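Probable spore coat polysaccharide biosynthesis protein E (Chromobacterium violaceum ATCC 12472, PDB 3G8R) probably makes sialic-acid-type sugar phosphates as an N-acylneuraminate-9-phosphate synthase, and binds zinc in its barrel domain. Local coordinates at residues A143-R147 / E148-K152; V170-Y173 / P174-D178; E292-A296 / D297-F301. All coordinates share one frame; numbering follows the deposited sequence.

In the fold
The three contacts follow one another along the chain. Contacts 1 and 2 lie in the zinc-binding NeuB domain, an eight-stranded parallel beta/alpha barrel, and contact 3 lies in the SAF domain. Contact 1 runs from the loop after strand 138-141 into helix 147-158. Contact 2 is in the loop after the next strand, 164-168, beside the zinc site. Their centres are about 19 Å apart, and Ala143 packs against Val170 and Ala171. Both also touch the second subunit. Contact 3, at the start of strand 299-302, has its centre about 66 Å from those of the other two. This part of a longer protein thus carries two well-separated domains, with the zinc in the barrel.

Contact 1 (A143-R147 / E148-K152); sequences AGARR and EDIDK
Arg146 and Asp149 meet through their charged ends at the start of helix 147-158. NE of Arg146 is 3.6 Å from OD2 of Asp149, a long salt bridge. The oxygen lies well out of the guanidinium plane, so no N-H points at it, and the two flat groups are turned 75° apart. Lys152 NZ comes to the other oxygen, OD1 of Asp149, at 3.7 Å, also a long salt bridge. One carboxylate is therefore shared by two cations that lie close to each other, and it probably offsets their mutual repulsion. The Arg146 side chain reaches it because CG sits beside the backbone N (chi1 -57°) and the chain bends at chi3. Close by, OE1 of Glu148 lies over one face of the Arg147 guanidinium, beyond salt-bridge range.

The backbone sets these positions. Arg146 is the N-cap residue, and its O accepts the N-H of Ile150 at 3.0 Å. Arg147 O takes the N-H of Asp151 at 2.8 Å in a nearly straight bond. Ile150 N also makes a weak bond to Arg147 O. On the inner side, CG1 of Ile150 packs on CB of Ala145 at 3.6 Å, and Ile150 also touches Thr142 and Tyr192. The hydroxyl of Tyr192 is hydrogen-bonded to OD1 of Asp151.

This is the step from the fifth strand of the barrel, 138-141, into the helix that follows it. Glu148 and Asp149 lie in the first turn, where they probably interact favourably with the helix dipole. Both bridges are long, and in the one from Arg146 the oxygen lies outside the guanidinium plane, which implies charge attraction more than directed hydrogen bonding.

Contact 2 (V170-Y173 / P174-D178); sequences VAEY and PTPDD
Thr175 folds back over the turn to meet Glu172 and Val170. Its CB lies 3.7 Å from the carbonyl O of Glu172. From there the side chain forks. OG1 donates a hydrogen bond to the same Glu172 O at 2.7 Å, with the donor tilted 27° from the carbonyl plane. The other branch, CG2, packs on CB of Val170 at 4.1 Å. The first torsion sorts the two: OG1 is beside the backbone N (chi1 -46°), and CG2 is anti to it.

The peptide bond between Tyr173 and Pro174 is cis, which turns the chain sharply inside the span that the threonine bond closes. This loop follows the sixth strand of the barrel, 164-168, at the strand's C-terminal end, where beta/alpha barrels carry their active sites. The side chain of Tyr173 comes within about 4 Å of the bound zinc, and its ring meets that of the zinc ligand His202. Ala171 is the centre of an inverse gamma turn, with a weak bond from Glu172 N to Val170 O at 3.1 Å. Val170 O also accepts ND1 of His202, which probably helps to orient that ligand.

The Glu172 side chain runs toward Pro176. Its CB touches Pro174 O at 3.6 Å. The chain is extended beyond CG and crosses Pro176 at about a right angle. OE2 rests against CD of Pro176 at 3.5 Å and is hydrogen-bonded to ND1 of His179. Glu271 of the second subunit accepts the N-H of Ala171.

Contact 3 (E292-A296 / D297-F301); sequences EALTA and DNVSF
The side-chain amide of Asn298 is the flat group here, and it lies against the backbone of residues 293-295. Thr295 N stands above one face near OD1 and donates to it at 2.8 Å. This donor is 36° out of the amide's carbonyl plane, so the bond does not use a lone pair. At the nitrogen end, ND2 makes a weak bond to Ala293 O at 3.1 Å, displaced to that same side of the plane. Leu294 CA closes the ND2 edge at 3.6 Å, while CD1 of Leu294 lies across the plane from Thr295 N. The amide thus both accepts from and donates to the chain before it.

The turn is tied twice more. Thr295 OG1 gives a hydrogen bond to Asp297 O at 2.7 Å. Its first torsion (chi1 64°) places OG1 between the backbone N and the carbonyl carbon, which lets it reach forward over the turn. Thr295 O accepts the N-H of Val299 at 3.3 Å, nearly along the C=O axis. Beside these bonds, CG of Leu294 packs on CG1 of Val299 at 3.8 Å, the two side chains crossing at about a right angle.

The turn leads into strand 299-302 of the SAF domain, which pairs antiparallel with strand 281-284. Val299 continues inward onto Val282, and Leu294 onto Trp315. Asn298 has a positive phi, at the bend just before the strand begins, and its backbone bonds to Thr285.

Asn298 is buried. Its neutral amide accepts from Thr295 N and gives a weak bond to Ala293 O, so main-chain groups of its own turn meet its polar needs at both ends, beside the apolar Leu294-Val299 pair.

Contact 1 (A143-R147 / E148-K152)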
# COMPACT_ATOMS: atom_id res chain seq x y z
N ALA A 143 17.46 1.07 9.39
CA ALA A 143 17.46 2.53 9.49
C ALA A 143 18.79 3.22 9.12
O ALA A 143 19.82 2.93 9.68
CB ALA A 143 17.02 2.98 10.85
N GLY A 144 18.76 4.12 8.16
CA GLY A 144 19.97 4.81 7.73
C GLY A 144 21.11 3.90 7.29
O GLY A 144 22.28 4.30 7.40
N ALA A 145 20.79 2.69 6.83
CA ALA A 145 21.82 1.82 6.26
C ALA A 145 22.01 2.21 4.82
O ALA A 145 21.03 2.44 4.11
CB ALA A 145 21.40 0.38 6.34
N ARG A 146 23.25 2.28 4.37
CA ARG A 146 23.51 2.43 2.94
C ARG A 146 23.05 1.19 2.18
O ARG A 146 23.06 0.07 2.71
CB ARG A 146 24.98 2.67 2.68
CG ARG A 146 25.55 3.83 3.39
CD ARG A 146 26.85 4.25 2.75
NE ARG A 146 28.02 3.43 3.11
CZ ARG A 146 28.90 2.88 2.25
NH1 ARG A 146 28.76 3.02 0.91
NH2 ARG A 146 29.93 2.17 2.71
N ARG A 147 22.62 1.40 0.93
CA ARG A 147 22.29 0.33 -0.01
C ARG A 147 23.46 -0.68 -0.13
O ARG A 147 23.27 -1.88 0.04
CB ARG A 147 21.97 0.92 -1.37
CG ARG A 147 21.14 0.01 -2.26
CD ARG A 147 20.94 0.64 -3.66
NE ARG A 147 21.98 0.29 -4.65
CZ ARG A 147 22.83 1.15 -5.20
NH1 ARG A 147 23.73 0.72 -6.09
NH2 ARG A 147 22.80 2.44 -4.86
N GLU A 148 24.66 -0.17 -0.39
CA GLU A 148 25.85 -1.01 -0.48
C GLU A 148 26.07 -1.89 0.77
O GLU A 148 26.49 -3.05 0.66
CB GLU A 148 27.10 -0.17 -0.82
CG GLU A 148 27.04 1.33 -0.49
CD GLU A 148 26.01 2.14 -1.34
OE1 GLU A 148 26.10 2.11 -2.59
OE2 GLU A 148 25.12 2.82 -0.75
N ASP A 149 25.75 -1.36 1.95
CA ASP A 149 25.86 -2.14 3.17
C ASP A 149 24.81 -3.22 3.32
O ASP A 149 25.11 -4.29 3.85
CB ASP A 149 25.79 -1.24 4.40
CG ASP A 149 27.04 -0.42 4.60
OD1 ASP A 149 28.14 -0.90 4.19
OD2 ASP A 149 26.91 0.70 5.18
N ILE A 150 23.57 -2.92 2.92
CA ILE A 150 22.44 -3.82 3.12
C ILE A 150 22.61 -4.91 2.12
O ILE A 150 22.35 -6.07 2.40
CB ILE A 150 21.10 -3.14 2.84
CG1 ILE A 150 20.97 -1.85 3.59
CG2 ILE A 150 19.94 -4.05 3.23
CD1 ILE A 150 19.69 -1.07 3.32
N ASP A 151 23.03 -4.51 0.93
CA ASP A 151 23.54 -5.44 -0.06
C ASP A 151 24.61 -6.37 0.50
O ASP A 151 24.49 -7.57 0.34
CB ASP A 151 24.13 -4.69 -1.23
CG ASP A 151 23.10 -4.33 -2.26
OD1 ASP A 151 21.89 -4.48 -2.02
OD2 ASP A 151 23.53 -3.88 -3.35
N LYS A 152 25.64 -5.83 1.15
CA LYS A 152 26.70 -6.70 1.64
C LYS A 152 26.09 -7.69 2.60
O LYS A 152 26.27 -8.92 2.46
CB LYS A 152 27.83 -5.95 2.33
CG LYS A 152 28.90 -5.47 1.39
CD LYS A 152 29.82 -4.42 2.02
CE LYS A 152 30.33 -3.44 0.94
NZ LYS A 152 30.33 -2.02 1.44

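Contact 2 (V170-Y173 / P174-D178)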
# COMPACT_ATOMS: atom_id res chain seq x y z
N VAL A 170 12.89 3.74 10.93
CA VAL A 170 13.50 5.04 11.03
C VAL A 170 13.95 5.26 12.47
O VAL A 170 13.20 4.99 13.44
CB VAL A 170 12.52 6.12 10.58
CG1 VAL A 170 13.23 7.45 10.51
CG2 VAL A 170 11.92 5.76 9.23
N ALA A 171 15.18 5.75 12.60
CA ALA A 171 15.77 6.01 13.89
C ALA A 171 15.41 7.41 14.39
O ALA A 171 16.28 8.23 14.69
CB ALA A 171 17.27 5.82 13.81
N GLU A 172 14.13 7.72 14.44
CA GLU A 172 13.72 8.91 15.16
C GLU A 172 12.77 8.42 16.19
O GLU A 172 11.88 7.59 15.92
CB GLU A 172 13.13 9.97 14.25
CG GLU A 172 14.16 10.54 13.28
CD GLU A 172 13.55 11.27 12.10
OE1 GLU A 172 14.22 11.34 11.02
OE2 GLU A 172 12.42 11.80 12.24
N TYR A 173 13.00 8.89 17.40
CA TYR A 173 12.45 8.26 18.57
C TYR A 173 11.70 9.32 19.32
O TYR A 173 12.28 10.01 20.14
CB TYR A 173 13.61 7.75 19.43
CG TYR A 173 14.31 6.49 18.91
CD1 TYR A 173 15.43 6.57 18.06
CD2 TYR A 173 13.88 5.23 19.30
CE1 TYR A 173 16.10 5.42 17.60
CE2 TYR A 173 14.54 4.07 18.86
CZ TYR A 173 15.64 4.17 18.01
OH TYR A 173 16.25 3.00 17.60
N PRO A 174 10.40 9.49 19.05
CA PRO A 174 9.46 8.86 18.13
C PRO A 174 9.58 9.43 16.74
O PRO A 174 10.31 10.41 16.52
CB PRO A 174 8.12 9.26 18.71
CG PRO A 174 8.40 10.61 19.24
CD PRO A 174 9.75 10.55 19.84
N THR A 175 8.83 8.85 15.81
CA THR A 175 8.93 9.24 14.40
C THR A 175 7.74 10.07 13.97
O THR A 175 6.61 9.65 14.13
CB THR A 175 9.06 8.02 13.50
OG1 THR A 175 10.03 7.11 14.06
CG2 THR A 175 9.46 8.44 12.12
N PRO A 176 8.01 11.29 13.47
CA PRO A 176 6.94 12.12 12.90
C PRO A 176 6.22 11.43 11.74
O PRO A 176 6.83 10.68 10.98
CB PRO A 176 7.68 13.36 12.39
CG PRO A 176 8.90 13.47 13.20
CD PRO A 176 9.23 12.07 13.75
N ASP A 177 4.93 11.71 11.61
CA ASP A 177 4.10 11.19 10.55
C ASP A 177 4.71 11.51 9.22
O ASP A 177 4.93 10.62 8.42
CB ASP A 177 2.72 11.82 10.64
CG ASP A 177 2.06 11.57 11.98
OD1 ASP A 177 2.80 11.33 12.96
OD2 ASP A 177 0.82 11.62 12.05
N ASP A 178 4.96 12.80 9.01
CA ASP A 178 5.90 13.37 8.03
C ASP A 178 7.09 12.47 7.62
O ASP A 178 7.67 12.63 6.54
CB ASP A 178 6.51 14.60 8.72
CG ASP A 178 6.36 15.86 7.92
OD1 ASP A 178 5.19 16.23 7.79
OD2 ASP A 178 7.36 16.48 7.45

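Contact 3 (E292-A296 / D297-F301)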
# COMPACT_ATOMS: atom_id res chain seq x y z
N GLU A 292 -28.94 -16.03 -43.72
CA GLU A 292 -28.43 -14.68 -43.94
C GLU A 292 -27.31 -14.40 -42.96
O GLU A 292 -27.41 -14.76 -41.77
CB GLU A 292 -29.50 -13.61 -43.75
CG GLU A 292 -30.31 -13.27 -44.99
CD GLU A 292 -30.80 -11.81 -45.01
OE1 GLU A 292 -32.05 -11.61 -45.05
OE2 GLU A 292 -29.96 -10.87 -44.99
N ALA A 293 -26.25 -13.76 -43.44
CA ALA A 293 -25.19 -13.32 -42.55
C ALA A 293 -25.58 -12.00 -41.88
O ALA A 293 -26.27 -11.17 -42.47
CB ALA A 293 -23.85 -13.16 -43.30
N LEU A 294 -25.12 -11.84 -40.65
CA LEU A 294 -25.42 -10.67 -39.87
C LEU A 294 -24.42 -9.58 -40.17
O LEU A 294 -23.24 -9.80 -40.03
CB LEU A 294 -25.30 -11.06 -38.41
CG LEU A 294 -26.57 -11.10 -37.56
CD1 LEU A 294 -27.79 -11.67 -38.24
CD2 LEU A 294 -26.25 -11.86 -36.30
N THR A 295 -24.88 -8.40 -40.58
CA THR A 295 -23.93 -7.32 -40.92
C THR A 295 -24.22 -5.96 -40.23
O THR A 295 -25.17 -5.81 -39.46
CB THR A 295 -23.79 -7.16 -42.45
OG1 THR A 295 -25.04 -6.74 -43.00
CG2 THR A 295 -23.39 -8.48 -43.12
N ALA A 296 -23.37 -4.98 -40.51
CA ALA A 296 -23.57 -3.61 -39.99
C ALA A 296 -24.93 -3.00 -40.40
O ALA A 296 -25.51 -2.22 -39.63
CB ALA A 296 -22.40 -2.69 -40.39
N ASP A 297 -25.40 -3.33 -41.59
CA ASP A 297 -26.78 -3.05 -41.97
C ASP A 297 -27.45 -4.32 -41.50
O ASP A 297 -26.81 -5.35 -41.49
CB ASP A 297 -26.90 -2.92 -43.48
CG ASP A 297 -25.61 -2.44 -44.14
OD1 ASP A 297 -25.28 -1.22 -44.07
OD2 ASP A 297 -24.91 -3.28 -44.75
N ASN A 298 -28.70 -4.25 -41.06
CA ASN A 298 -29.38 -5.42 -40.45
C ASN A 298 -29.28 -5.63 -38.92
O ASN A 298 -30.25 -6.14 -38.34
CB ASN A 298 -29.27 -6.74 -41.28
CG ASN A 298 -28.18 -7.68 -40.81
OD1 ASN A 298 -27.42 -7.37 -39.91
ND2 ASN A 298 -28.10 -8.86 -41.44
N VAL A 299 -28.17 -5.25 -38.28
CA VAL A 299 -28.12 -5.14 -36.81
C VAL A 299 -27.79 -3.75 -36.29
O VAL A 299 -27.16 -2.96 -36.98
CB VAL A 299 -27.05 -6.01 -36.16
CG1 VAL A 299 -27.12 -7.43 -36.62
CG2 VAL A 299 -25.68 -5.39 -36.42
N SER A 300 -28.19 -3.49 -35.05
CA SER A 300 -27.81 -2.30 -34.32
C SER A 300 -27.60 -2.64 -32.84
O SER A 300 -28.00 -3.69 -32.35
CB SER A 300 -28.89 -1.22 -34.48
OG SER A 300 -30.07 -1.52 -33.72
N PHE A 301 -26.97 -1.74 -32.11
CA PHE A 301 -26.69 -2.01 -30.72
C PHE A 301 -27.51 -1.09 -29.86
O PHE A 301 -27.67 0.08 -30.18
CB PHE A 301 -25.21 -1.83 -30.42
CG PHE A 301 -24.34 -2.50 -31.40
CD1 PHE A 301 -24.37 -3.89 -31.56
CD2 PHE A 301 -23.53 -1.77 -32.23
CE1 PHE A 301 -23.58 -4.52 -32.49
CE2 PHE A 301 -22.76 -2.39 -33.17
CZ PHE A 301 -22.77 -3.77 -33.29